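Local coordinates for p22 protein (Trypanosoma brucei, PDB 3JV1) that acts as an accessory factor in the RNA editing of cytochrome oxidase subunit II transcripts and belongs to the trimeric Mam33 (p32-like) family, at residues G33-R38 / T46-H51; G52-I57 / V76-G81; L85-S90 / S143-R148; C102-G107 / L124-D129. One frame throughout, in Å; residues are numbered along the deposited sequence.

Interaction 1: residues G33-R38 / T46-H51; sequences GWTIDR and TMRKSH
One face of the Trp34 indole carries the aliphatic part of Lys49: CG sits over the six-membered ring, 3.5 Å from its centroid in a CH-pi contact, and CD lies nearer the rim, 3.3 Å from Trp34 CE2. At the edge of the indole, in its plane, runs the backbone of Met47 and Arg48. The second flat group, the Arg48 guanidinium, meets Asp37 CB at its edge. These groups flank the antiparallel beta hairpin of strands 35-37 and 46-51, which starts the six-stranded Mam33 sheet. Two hydrogen-bonded pairs, Thr35 with Arg48 and Asp37 with Thr46, enclose the non-hydrogen-bonded pair Ile36 and Met47. Thr35 N to Arg48 O measures 2.7 Å. Met47 CG touches Ile36 CD1 at 4.0 Å, and, with the chain bent at chi3, its CE meets CB and CG of Trp34. On this side Leu154 and Phe161 of helix 152-181 press against Trp34 and Ile36. Lys49 CG stands between its own backbone N and carbonyl carbon (chi1 63°), which sets it over the indole, while NZ goes on to Arg148 O. Thr35, Asp37, Thr46 and Arg48 occupy the other face, where Thr46 OG1 donates to the anti lone pair of Asp37 OD2 at 3.1 Å.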
loop_
_atom_site.group_PDB
_atom_site.type_symbol
_atom_site.label_atom_id
_atom_site.label_comp_id
_atom_site.label_asym_id
_atom_site.label_seq_id
_atom_site.Cartn_x
_atom_site.Cartn_y
_atom_site.Cartn_z
ATOM N N GLY A 33 15.991 28.960 8.982
ATOM C CA GLY A 33 14.564 28.960 9.255
ATOM C C GLY A 33 13.931 27.588 9.389
ATOM O O GLY A 33 12.871 27.444 9.996
ATOM N N TRP A 34 14.578 26.575 8.830
ATOM C CA TRP A 34 14.044 25.219 8.896
ATOM C C TRP A 34 14.431 24.475 10.154
ATOM O O TRP A 34 15.551 24.588 10.637
ATOM C CB TRP A 34 14.517 24.385 7.706
ATOM C CG TRP A 34 13.936 24.793 6.397
ATOM C CD1 TRP A 34 14.483 25.649 5.488
ATOM C CD2 TRP A 34 12.714 24.322 5.825
ATOM N NE1 TRP A 34 13.679 25.732 4.375
ATOM C CE2 TRP A 34 12.586 24.926 4.556
ATOM C CE3 TRP A 34 11.712 23.444 6.259
ATOM C CZ2 TRP A 34 11.496 24.679 3.713
ATOM C CZ3 TRP A 34 10.622 23.198 5.417
ATOM C CH2 TRP A 34 10.529 23.816 4.159
ATOM N N THR A 35 13.479 23.718 10.682
ATOM C CA THR A 35 13.713 22.895 11.853
ATOM C C THR A 35 13.687 21.490 11.269
ATOM O O THR A 35 13.059 21.270 10.234
ATOM C CB THR A 35 12.585 23.034 12.883
ATOM O OG1 THR A 35 12.898 22.241 14.032
ATOM C CG2 THR A 35 11.267 22.546 12.305
ATOM N N ILE A 36 14.376 20.545 11.894
ATOM C CA ILE A 36 14.363 19.194 11.367
ATOM C C ILE A 36 14.062 18.153 12.429
ATOM O O ILE A 36 14.589 18.187 13.537
ATOM C CB ILE A 36 15.677 18.849 10.646
ATOM C CG1 ILE A 36 15.544 17.479 9.982
ATOM C CG2 ILE A 36 16.836 18.871 11.615
ATOM C CD1 ILE A 36 16.437 17.300 8.773
ATOM N N ASP A 37 13.178 17.236 12.067
ATOM C CA ASP A 37 12.750 16.173 12.949
ATOM C C ASP A 37 13.314 14.873 12.398
ATOM O O ASP A 37 12.686 14.212 11.570
ATOM C CB ASP A 37 11.217 16.164 12.988
ATOM C CG ASP A 37 10.647 14.963 13.701
ATOM O OD1 ASP A 37 11.107 14.651 14.819
ATOM O OD2 ASP A 37 9.720 14.338 13.139
ATOM N N ARG A 38 14.522 14.534 12.847
ATOM C CA ARG A 38 15.212 13.319 12.417
ATOM C C ARG A 38 15.849 12.607 13.604
ATOM O O ARG A 38 16.565 13.214 14.402
ATOM C CB ARG A 38 16.290 13.657 11.377
ATOM C CG ARG A 38 17.081 12.454 10.838
ATOM C CD ARG A 38 18.324 12.171 11.668
ATOM N NE ARG A 38 19.018 10.963 11.226
ATOM C CZ ARG A 38 20.130 10.490 11.786
ATOM N NH1 ARG A 38 20.685 11.123 12.815
ATOM N NH2 ARG A 38 20.687 9.376 11.322
ATOM N N THR A 46 11.057 14.659 8.897
ATOM C CA THR A 46 10.213 15.775 8.510
ATOM C C THR A 46 10.923 17.089 8.811
ATOM O O THR A 46 11.701 17.181 9.759
ATOM C CB THR A 46 8.878 15.756 9.269
ATOM O OG1 THR A 46 9.119 16.049 10.648
ATOM C CG2 THR A 46 8.221 14.399 9.167
ATOM N N MET A 47 10.663 18.098 7.989
ATOM C CA MET A 47 11.248 19.422 8.174
ATOM C C MET A 47 10.102 20.424 8.257
ATOM O O MET A 47 9.082 20.248 7.601
ATOM C CB MET A 47 12.152 19.775 7.000
ATOM C CG MET A 47 13.359 18.864 6.831
ATOM S SD MET A 47 14.389 19.334 5.422
ATOM C CE MET A 47 14.991 20.926 5.983
ATOM N N ARG A 48 10.268 21.470 9.062
ATOM C CA ARG A 48 9.233 22.479 9.218
ATOM C C ARG A 48 9.817 23.886 9.338
ATOM O O ARG A 48 10.933 24.072 9.815
ATOM C CB ARG A 48 8.403 22.196 10.473
ATOM C CG ARG A 48 7.889 20.774 10.596
ATOM C CD ARG A 48 6.970 20.640 11.796
ATOM N NE ARG A 48 6.382 19.307 11.919
ATOM C CZ ARG A 48 7.056 18.213 12.263
ATOM N NH1 ARG A 48 8.356 18.275 12.515
ATOM N NH2 ARG A 48 6.421 17.055 12.388
ATOM N N LYS A 49 9.050 24.873 8.896
ATOM C CA LYS A 49 9.457 26.269 8.993
ATOM C C LYS A 49 8.197 27.102 8.900
ATOM O O LYS A 49 7.216 26.679 8.293
ATOM C CB LYS A 49 10.402 26.666 7.856
ATOM C CG LYS A 49 9.777 26.579 6.473
ATOM C CD LYS A 49 10.570 27.370 5.435
ATOM C CE LYS A 49 10.377 28.870 5.624
ATOM N NZ LYS A 49 10.997 29.667 4.532
ATOM N N SER A 50 8.208 28.277 9.515
ATOM C CA SER A 50 7.046 29.145 9.439
ATOM C C SER A 50 7.264 30.133 8.301
ATOM O O SER A 50 8.395 30.407 7.901
ATOM C CB SER A 50 6.817 29.891 10.765
ATOM O OG SER A 50 7.968 30.598 11.184
ATOM N N HIS A 51 6.163 30.633 7.760
ATOM C CA HIS A 51 6.191 31.602 6.675
ATOM C C HIS A 51 5.067 32.558 7.039
ATOM O O HIS A 51 3.979 32.501 6.471
ATOM C CB HIS A 51 5.885 30.912 5.344
ATOM C CG HIS A 51 5.974 31.821 4.157
ATOM N ND1 HIS A 51 7.172 32.294 3.669
ATOM C CD2 HIS A 51 5.012 32.344 3.360
ATOM C CE1 HIS A 51 6.944 33.066 2.622
ATOM N NE2 HIS A 51 5.642 33.112 2.414
#

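Interaction 2: residues G52-I57 / V76-G81; sequences GDEEII and VLVVNG
Glu54 reaches across to the neighbouring strand, its side chain oblique to that of Val78, and brings its acid beside this valine. Its CB lies 3.4 Å from Val79 O and 4.1 Å from Asn80 CB. CG is eclipsed with the backbone N (chi1 0°), an unusual torsion, and the chain is extended beyond it. CD then approaches Val78 CG1, and OE1 comes within 3.4 Å of that same methyl. The carboxylate finds its charged partner outside the two segments, in the salt bridge from OE1 to Arg148 NE.

The backbones form the antiparallel hairpin of strands 54-63 and 72-80, in the middle of the six-stranded sheet. Glu55 pairs with Val79 and Ile57 with Leu77, each through two hydrogen bonds; Val79 N to Glu55 O is almost straight (178°), and Ile57 N reaches Leu77 O at 2.8 Å. Between them Ile56 and Val78 form a non-hydrogen-bonded pair. Their side chains lie side by side and point the same way, with Ile56 CD1 3.9 Å from Val78 CG1. Tyr144 packs on Val78 from helix 135-146, and Phe180 of the second subunit also touches this valine. On the other face Ile57 and Val79 meet Leu111. The Val78 CG1 methyl thus gives the acid an apolar flank on one side, a setting that may strengthen its attraction to the arginine.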
loop_
_atom_site.group_PDB
_atom_site.type_symbol
_atom_site.label_atom_id
_atom_site.label_comp_id
_atom_site.label_asym_id
_atom_site.label_seq_id
_atom_site.Cartn_x
_atom_site.Cartn_y
_atom_site.Cartn_z
ATOM N N GLY A 52 5.326 33.425 8.011
ATOM C CA GLY A 52 4.286 34.332 8.448
ATOM C C GLY A 52 3.248 33.493 9.167
ATOM O O GLY A 52 3.588 32.732 10.074
ATOM N N ASP A 53 1.987 33.604 8.766
ATOM C CA ASP A 53 0.941 32.825 9.409
ATOM C C ASP A 53 0.911 31.367 8.951
ATOM O O ASP A 53 0.243 30.537 9.565
ATOM C CB ASP A 53 -0.430 33.449 9.154
ATOM C CG ASP A 53 -0.589 34.799 9.814
ATOM O OD1 ASP A 53 0.044 35.766 9.351
ATOM O OD2 ASP A 53 -1.348 34.891 10.801
ATOM N N GLU A 54 1.617 31.045 7.872
ATOM C CA GLU A 54 1.603 29.668 7.401
ATOM C C GLU A 54 2.748 28.847 7.957
ATOM O O GLU A 54 3.756 29.379 8.413
ATOM C CB GLU A 54 1.664 29.598 5.870
ATOM C CG GLU A 54 1.727 30.930 5.146
ATOM C CD GLU A 54 1.822 30.766 3.639
ATOM O OE1 GLU A 54 2.743 30.076 3.166
ATOM O OE2 GLU A 54 0.978 31.330 2.920
ATOM N N GLU A 55 2.573 27.535 7.934
ATOM C CA GLU A 55 3.630 26.640 8.364
ATOM C C GLU A 55 3.905 25.790 7.137
ATOM O O GLU A 55 2.977 25.390 6.440
ATOM C CB GLU A 55 3.194 25.749 9.524
ATOM C CG GLU A 55 4.334 24.844 9.999
ATOM C CD GLU A 55 3.932 23.941 11.131
ATOM O OE1 GLU A 55 2.893 23.267 11.005
ATOM O OE2 GLU A 55 4.656 23.898 12.146
ATOM N N ILE A 56 5.178 25.556 6.849
ATOM C CA ILE A 56 5.557 24.757 5.696
ATOM C C ILE A 56 6.128 23.463 6.263
ATOM O O ILE A 56 7.042 23.496 7.085
ATOM C CB ILE A 56 6.640 25.466 4.854
ATOM C CG1 ILE A 56 6.303 26.959 4.691
ATOM C CG2 ILE A 56 6.777 24.769 3.503
ATOM C CD1 ILE A 56 4.977 27.255 4.032
ATOM N N ILE A 57 5.584 22.331 5.830
ATOM C CA ILE A 57 6.034 21.041 6.332
ATOM C C ILE A 57 6.522 20.136 5.211
ATOM O O ILE A 57 5.845 19.969 4.191
ATOM C CB ILE A 57 4.901 20.329 7.078
ATOM C CG1 ILE A 57 4.435 21.199 8.245
ATOM C CG2 ILE A 57 5.366 18.967 7.561
ATOM C CD1 ILE A 57 3.240 20.649 8.987
ATOM N N VAL A 76 5.006 18.237 0.460
ATOM C CA VAL A 76 5.257 19.565 0.970
ATOM C C VAL A 76 3.887 20.141 1.284
ATOM O O VAL A 76 3.051 20.296 0.396
ATOM C CB VAL A 76 5.977 20.441 -0.065
ATOM C CG1 VAL A 76 5.901 21.912 0.343
ATOM C CG2 VAL A 76 7.433 20.014 -0.159
ATOM N N LEU A 77 3.642 20.427 2.556
ATOM C CA LEU A 77 2.358 20.998 2.942
ATOM C C LEU A 77 2.497 22.461 3.333
ATOM O O LEU A 77 3.447 22.848 4.018
ATOM C CB LEU A 77 1.745 20.228 4.113
ATOM C CG LEU A 77 1.406 18.743 3.930
ATOM C CD1 LEU A 77 2.652 17.893 4.124
ATOM C CD2 LEU A 77 0.344 18.349 4.945
ATOM N N VAL A 78 1.556 23.275 2.870
ATOM C CA VAL A 78 1.526 24.689 3.207
ATOM C C VAL A 78 0.198 24.823 3.926
ATOM O O VAL A 78 -0.863 24.713 3.316
ATOM C CB VAL A 78 1.571 25.582 1.952
ATOM C CG1 VAL A 78 1.492 27.054 2.360
ATOM C CG2 VAL A 78 2.865 25.317 1.181
ATOM N N VAL A 79 0.273 25.027 5.239
ATOM C CA VAL A 79 -0.908 25.106 6.084
ATOM C C VAL A 79 -1.196 26.504 6.597
ATOM O O VAL A 79 -0.320 27.183 7.124
ATOM C CB VAL A 79 -0.756 24.150 7.293
ATOM C CG1 VAL A 79 -2.087 24.003 8.027
ATOM C CG2 VAL A 79 -0.246 22.797 6.815
ATOM N N ASN A 80 -2.449 26.913 6.463
ATOM C CA ASN A 80 -2.874 28.236 6.894
ATOM C C ASN A 80 -4.395 28.260 7.026
ATOM O O ASN A 80 -5.113 27.746 6.165
ATOM C CB ASN A 80 -2.405 29.277 5.867
ATOM C CG ASN A 80 -2.536 30.701 6.369
ATOM O OD1 ASN A 80 -2.504 30.947 7.570
ATOM N ND2 ASN A 80 -2.661 31.650 5.447
ATOM N N GLY A 81 -4.876 28.841 8.122
ATOM C CA GLY A 81 -6.309 28.944 8.350
ATOM C C GLY A 81 -7.067 27.631 8.385
ATOM O O GLY A 81 -8.213 27.566 7.951
#

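Interaction 3: residues L85-S90 / S143-R148; sequences LVFGMS and SYLSAR
Leu145 lays its CD2 methyl over one face of the Phe87 ring, 3.7 Å from the centroid and 18° off the normal, as a CH-pi contact. The methyl is shifted toward the rim, and Leu145 CD2 is closest to Phe87 CE2 at 3.5 Å. On the other branch Leu145 CD1 reaches Phe87 CD1 at 3.8 Å, placing both leucine methyls against the phenylalanine. The two side chains meet tip to tip, since sheet and helix remain well apart: the nearest pair of CA atoms, those of Phe87 and Leu145, is 9.3 Å apart.

Here helix 135-146 packs on strand 83-92, as a helix lying against one face of the antiparallel sheet. Leu85, Phe87 and Met89, alternate residues of the strand, all direct their side chains at the helix. Met89 SD touches Leu145 CD1 at 4.1 Å. With CG anti to the backbone N (chi1 177°), the Tyr144 side chain extends to Leu85 and Phe87: Leu85 CD1 reaches Tyr144 CE2 at 3.7 Å, again tip to tip, and Phe87 CZ approaches Tyr144 CD2.

The guanidinium of Arg148 lies over the Tyr144 ring, its CZ 3.3 Å above the ring plane, toward the rim. Arg148 NH1 donates to Tyr144 O at 3.0 Å, although the bond is bent. The guanidinium also forms salt bridges with Glu54 of its own chain and with Asp4 of the second subunit, while Phe180 of that subunit packs on Leu85.

No hydrogen bond joins helix to strand. Their cohesion is therefore apolar and dispersive, with the polar grip concentrated on the arginine beside it.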
loop_
_atom_site.group_PDB
_atom_site.type_symbol
_atom_site.label_atom_id
_atom_site.label_comp_id
_atom_site.label_asym_id
_atom_site.label_seq_id
_atom_site.Cartn_x
_atom_site.Cartn_y
_atom_site.Cartn_z
ATOM N N LEU A 85 -2.377 23.203 1.302
ATOM C CA LEU A 85 -2.076 23.008 -0.105
ATOM C C LEU A 85 -1.006 21.927 0.028
ATOM O O LEU A 85 0.013 22.145 0.687
ATOM C CB LEU A 85 -1.454 24.270 -0.706
ATOM C CG LEU A 85 -1.985 24.801 -2.039
ATOM C CD1 LEU A 85 -1.124 25.978 -2.482
ATOM C CD2 LEU A 85 -1.988 23.712 -3.089
ATOM N N VAL A 86 -1.242 20.765 -0.575
ATOM C CA VAL A 86 -0.303 19.659 -0.480
ATOM C C VAL A 86 0.335 19.284 -1.814
ATOM O O VAL A 86 -0.346 18.846 -2.736
ATOM C CB VAL A 86 -1.002 18.416 0.121
ATOM C CG1 VAL A 86 0.014 17.309 0.368
ATOM C CG2 VAL A 86 -1.696 18.798 1.429
ATOM N N PHE A 87 1.649 19.460 -1.900
ATOM C CA PHE A 87 2.414 19.155 -3.105
ATOM C C PHE A 87 3.075 17.782 -3.016
ATOM O O PHE A 87 3.889 17.534 -2.117
ATOM C CB PHE A 87 3.507 20.205 -3.316
ATOM C CG PHE A 87 2.984 21.591 -3.591
ATOM C CD1 PHE A 87 2.792 22.030 -4.902
ATOM C CD2 PHE A 87 2.679 22.450 -2.542
ATOM C CE1 PHE A 87 2.304 23.309 -5.155
ATOM C CE2 PHE A 87 2.188 23.737 -2.785
ATOM C CZ PHE A 87 2.001 24.168 -4.096
ATOM N N GLY A 88 2.715 16.896 -3.939
ATOM C CA GLY A 88 3.310 15.575 -3.977
ATOM C C GLY A 88 4.526 15.765 -4.854
ATOM O O GLY A 88 4.388 16.098 -6.033
ATOM N N MET A 89 5.716 15.574 -4.296
ATOM C CA MET A 89 6.921 15.796 -5.072
ATOM C C MET A 89 8.001 14.744 -4.932
ATOM O O MET A 89 7.912 13.822 -4.125
ATOM C CB MET A 89 7.519 17.151 -4.706
ATOM C CG MET A 89 6.535 18.300 -4.790
ATOM S SD MET A 89 7.382 19.847 -4.984
ATOM C CE MET A 89 7.868 20.171 -3.326
ATOM N N SER A 90 9.030 14.901 -5.747
ATOM C CA SER A 90 10.169 14.009 -5.711
ATOM C C SER A 90 11.416 14.810 -6.066
ATOM O O SER A 90 11.346 15.797 -6.800
ATOM C CB SER A 90 9.963 12.833 -6.669
ATOM O OG SER A 90 9.559 13.274 -7.946
ATOM N N SER A 143 6.924 29.014 -8.586
ATOM C CA SER A 143 7.333 30.297 -8.006
ATOM C C SER A 143 6.804 30.447 -6.574
ATOM O O SER A 143 7.468 31.010 -5.713
ATOM C CB SER A 143 6.801 31.452 -8.854
ATOM O OG SER A 143 7.280 31.352 -10.178
ATOM N N TYR A 144 5.588 29.963 -6.340
ATOM C CA TYR A 144 4.962 29.999 -5.021
ATOM C C TYR A 144 5.820 29.178 -4.033
ATOM O O TYR A 144 6.075 29.599 -2.904
ATOM C CB TYR A 144 3.551 29.408 -5.128
ATOM C CG TYR A 144 2.786 29.293 -3.833
ATOM C CD1 TYR A 144 2.058 30.370 -3.328
ATOM C CD2 TYR A 144 2.742 28.083 -3.138
ATOM C CE1 TYR A 144 1.297 30.242 -2.169
ATOM C CE2 TYR A 144 1.990 27.945 -1.983
ATOM C CZ TYR A 144 1.269 29.019 -1.504
ATOM O OH TYR A 144 0.513 28.866 -0.365
ATOM N N LEU A 145 6.265 28.005 -4.468
ATOM C CA LEU A 145 7.094 27.156 -3.624
ATOM C C LEU A 145 8.472 27.779 -3.412
ATOM O O LEU A 145 9.028 27.724 -2.314
ATOM C CB LEU A 145 7.247 25.777 -4.258
ATOM C CG LEU A 145 5.979 24.932 -4.282
ATOM C CD1 LEU A 145 6.190 23.742 -5.179
ATOM C CD2 LEU A 145 5.627 24.496 -2.861
ATOM N N SER A 146 9.018 28.376 -4.463
ATOM C CA SER A 146 10.326 28.996 -4.366
ATOM C C SER A 146 10.328 30.178 -3.390
ATOM O O SER A 146 11.284 30.369 -2.652
ATOM C CB SER A 146 10.796 29.452 -5.745
ATOM O OG SER A 146 12.167 29.797 -5.696
ATOM N N ALA A 147 9.259 30.965 -3.380
ATOM C CA ALA A 147 9.175 32.107 -2.471
ATOM C C ALA A 147 9.165 31.646 -1.016
ATOM O O ALA A 147 9.405 32.438 -0.104
ATOM C CB ALA A 147 7.925 32.928 -2.763
ATOM N N ARG A 148 8.880 30.365 -0.802
ATOM C CA ARG A 148 8.845 29.816 0.539
ATOM C C ARG A 148 10.081 28.974 0.870
ATOM O O ARG A 148 10.104 28.253 1.865
ATOM C CB ARG A 148 7.556 29.003 0.725
ATOM C CG ARG A 148 6.314 29.888 0.672
ATOM C CD ARG A 148 5.005 29.123 0.510
ATOM N NE ARG A 148 3.884 30.038 0.699
ATOM C CZ ARG A 148 3.666 31.109 -0.060
ATOM N NH1 ARG A 148 4.480 31.386 -1.069
ATOM N NH2 ARG A 148 2.678 31.940 0.228
#

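Interaction 4: residues C102-G107 / L124-D129; sequences CFRHDG and LYMGPD
Tyr125 O accepts from both terminal nitrogens of Arg104 and from a water. The bond from Arg104 NH1 is the strong one, 3.0 Å long and 165° at the hydrogen, and lies in both the carbonyl and the guanidinium planes. That from NH2 is weak at 3.4 Å. The water donates to Tyr125 O and accepts from Phe103 N at 2.9 Å, so it bridges the strand backbone to the loop.

The contact fastens the loop between helices 115-121 and 135-146 to strand 95-104, the outermost strand of the sheet within this chain. The Arg104 chain bends at chi2 (-62°), which turns CD aside, and its guanidinium is sandwiched: Leu124 CB lies on one face, 3.6 Å from NH1, and Cys102 CB of its own strand lies on the opposite face. Met126 SD joins Tyr125 O at the edge, in the guanidinium plane, 3.6 Å from NH2. Leu124 CD1 follows the arginine back to CD and NE. Arg104 NH1 also donates to Phe103 O, which it approaches from above the carbonyl plane. Met126 CE packs on Cys102 SG at 4.0 Å, and the same sulfur lies 3.6 Å from Met126 O.

The second subunit borders this region: its Phe180 meets Phe103 edge-to-face, and its Tyr170 packs on Tyr125.

Among the groups across this contact the arginine has carbonyl and thioether partners but no carboxylate. Within the contact its positive charge is probably met by carbonyl dipoles and the nearby thioether sulfur, and the nearly straight, in-plane bond to Tyr125 O sets how the loop is oriented against the strand.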
loop_
_atom_site.group_PDB
_atom_site.type_symbol
_atom_site.label_atom_id
_atom_site.label_comp_id
_atom_site.label_asym_id
_atom_site.label_seq_id
_atom_site.Cartn_x
_atom_site.Cartn_y
_atom_site.Cartn_z
ATOM N N CYS A 102 -2.580 18.870 -4.467
ATOM C CA CYS A 102 -3.885 18.625 -3.877
ATOM C C CYS A 102 -4.229 19.753 -2.929
ATOM O O CYS A 102 -3.346 20.455 -2.425
ATOM C CB CYS A 102 -3.881 17.329 -3.059
ATOM S SG CYS A 102 -3.192 15.918 -3.898
ATOM N N PHE A 103 -5.523 19.927 -2.694
ATOM C CA PHE A 103 -5.967 20.920 -1.742
ATOM C C PHE A 103 -6.780 20.192 -0.683
ATOM O O PHE A 103 -7.646 19.386 -1.003
ATOM C CB PHE A 103 -6.834 21.997 -2.374
ATOM C CG PHE A 103 -7.138 23.122 -1.428
ATOM C CD1 PHE A 103 -6.163 24.062 -1.121
ATOM C CD2 PHE A 103 -8.368 23.197 -0.782
ATOM C CE1 PHE A 103 -6.406 25.062 -0.181
ATOM C CE2 PHE A 103 -8.617 24.194 0.161
ATOM C CZ PHE A 103 -7.631 25.127 0.459
ATOM N N ARG A 104 -6.484 20.471 0.580
ATOM C CA ARG A 104 -7.194 19.835 1.674
ATOM C C ARG A 104 -7.918 20.855 2.539
ATOM O O ARG A 104 -7.290 21.665 3.217
ATOM C CB ARG A 104 -6.213 19.029 2.527
ATOM C CG ARG A 104 -5.509 17.934 1.757
ATOM C CD ARG A 104 -6.499 16.912 1.226
ATOM N NE ARG A 104 -5.830 15.880 0.439
ATOM C CZ ARG A 104 -6.130 15.589 -0.822
ATOM N NH1 ARG A 104 -7.101 16.247 -1.453
ATOM N NH2 ARG A 104 -5.452 14.644 -1.456
ATOM N N HIS A 105 -9.244 20.819 2.504
ATOM C CA HIS A 105 -10.042 21.735 3.306
ATOM C C HIS A 105 -9.851 21.410 4.785
ATOM O O HIS A 105 -9.821 22.303 5.634
ATOM C CB HIS A 105 -11.519 21.613 2.928
ATOM C CG HIS A 105 -11.871 22.309 1.652
ATOM N ND1 HIS A 105 -11.935 23.681 1.548
ATOM C CD2 HIS A 105 -12.155 21.824 0.420
ATOM C CE1 HIS A 105 -12.245 24.012 0.308
ATOM N NE2 HIS A 105 -12.384 22.904 -0.397
ATOM N N ASP A 106 -9.722 20.124 5.082
ATOM C CA ASP A 106 -9.529 19.683 6.453
ATOM C C ASP A 106 -8.031 19.617 6.726
ATOM O O ASP A 106 -7.415 18.559 6.592
ATOM C CB ASP A 106 -10.156 18.305 6.655
ATOM C CG ASP A 106 -10.178 17.882 8.110
ATOM O OD1 ASP A 106 -9.355 18.401 8.892
ATOM O OD2 ASP A 106 -11.011 17.022 8.466
ATOM N N GLY A 107 -7.454 20.761 7.094
ATOM C CA GLY A 107 -6.032 20.838 7.377
ATOM C C GLY A 107 -5.585 19.870 8.456
ATOM O O GLY A 107 -4.485 19.327 8.398
ATOM N N LEU A 124 -9.648 11.076 -1.566
ATOM C CA LEU A 124 -9.921 12.453 -1.974
ATOM C C LEU A 124 -9.361 12.773 -3.356
ATOM O O LEU A 124 -8.495 12.060 -3.871
ATOM C CB LEU A 124 -9.325 13.428 -0.954
ATOM C CG LEU A 124 -9.763 13.232 0.496
ATOM C CD1 LEU A 124 -8.990 14.193 1.383
ATOM C CD2 LEU A 124 -11.268 13.454 0.624
ATOM N N TYR A 125 -9.863 13.856 -3.943
ATOM C CA TYR A 125 -9.418 14.315 -5.252
ATOM C C TYR A 125 -7.921 14.559 -5.154
ATOM O O TYR A 125 -7.450 15.194 -4.208
ATOM C CB TYR A 125 -10.136 15.614 -5.624
ATOM C CG TYR A 125 -9.765 16.172 -6.981
ATOM C CD1 TYR A 125 -9.829 15.379 -8.128
ATOM C CD2 TYR A 125 -9.392 17.508 -7.123
ATOM C CE1 TYR A 125 -9.531 15.905 -9.385
ATOM C CE2 TYR A 125 -9.098 18.043 -8.373
ATOM C CZ TYR A 125 -9.169 17.237 -9.495
ATOM O OH TYR A 125 -8.881 17.771 -10.726
ATOM N N MET A 126 -7.175 14.050 -6.128
ATOM C CA MET A 126 -5.726 14.192 -6.128
ATOM C C MET A 126 -5.225 15.300 -7.048
ATOM O O MET A 126 -4.041 15.351 -7.382
ATOM C CB MET A 126 -5.093 12.865 -6.526
ATOM C CG MET A 126 -5.400 11.729 -5.558
ATOM S SD MET A 126 -4.737 12.063 -3.911
ATOM C CE MET A 126 -2.991 11.911 -4.235
ATOM N N GLY A 127 -6.129 16.186 -7.445
ATOM C CA GLY A 127 -5.760 17.272 -8.333
ATOM C C GLY A 127 -5.608 16.782 -9.758
ATOM O O GLY A 127 -5.689 15.579 -10.007
ATOM N N PRO A 128 -5.378 17.686 -10.720
ATOM C CA PRO A 128 -5.216 17.302 -12.122
ATOM C C PRO A 128 -3.829 16.747 -12.427
ATOM O O PRO A 128 -2.889 16.904 -11.639
ATOM C CB PRO A 128 -5.451 18.614 -12.857
ATOM C CG PRO A 128 -4.776 19.599 -11.943
ATOM C CD PRO A 128 -5.283 19.153 -10.569
ATOM N N ASP A 129 -3.725 16.091 -13.579
ATOM C CA ASP A 129 -2.467 15.543 -14.061
ATOM C C ASP A 129 -1.697 16.800 -14.479
ATOM O O ASP A 129 -2.197 17.591 -15.278
ATOM C CB ASP A 129 -2.740 14.648 -15.273
ATOM C CG ASP A 129 -1.481 14.061 -15.867
ATOM O OD1 ASP A 129 -0.403 14.665 -15.705
ATOM O OD2 ASP A 129 -1.575 12.997 -16.515
HETATM O O HOH W 1 -7.134 18.182 -4.358
#

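From the N terminus, interaction 1 closes the first hairpin, 33-38 with 46-51. The chain turns directly into 52-57, which closes on 76-81 in interaction 2; Lys49 O and Ile56 N join the two within one sheet. Strand 83-92 follows, and interaction 3 closes the longest of these loops by returning 143-148 to it. Interaction 4 is nested inside that loop, tying 124-129 to the outermost strand 95-104, next to 83-92. No loops cross. Arg148 ties three contacts: its carbonyl oxygen takes Lys49 of interaction 1, its NE the Glu54 of interaction 2. Interactions 2, 3 and 4 also touch the second subunit.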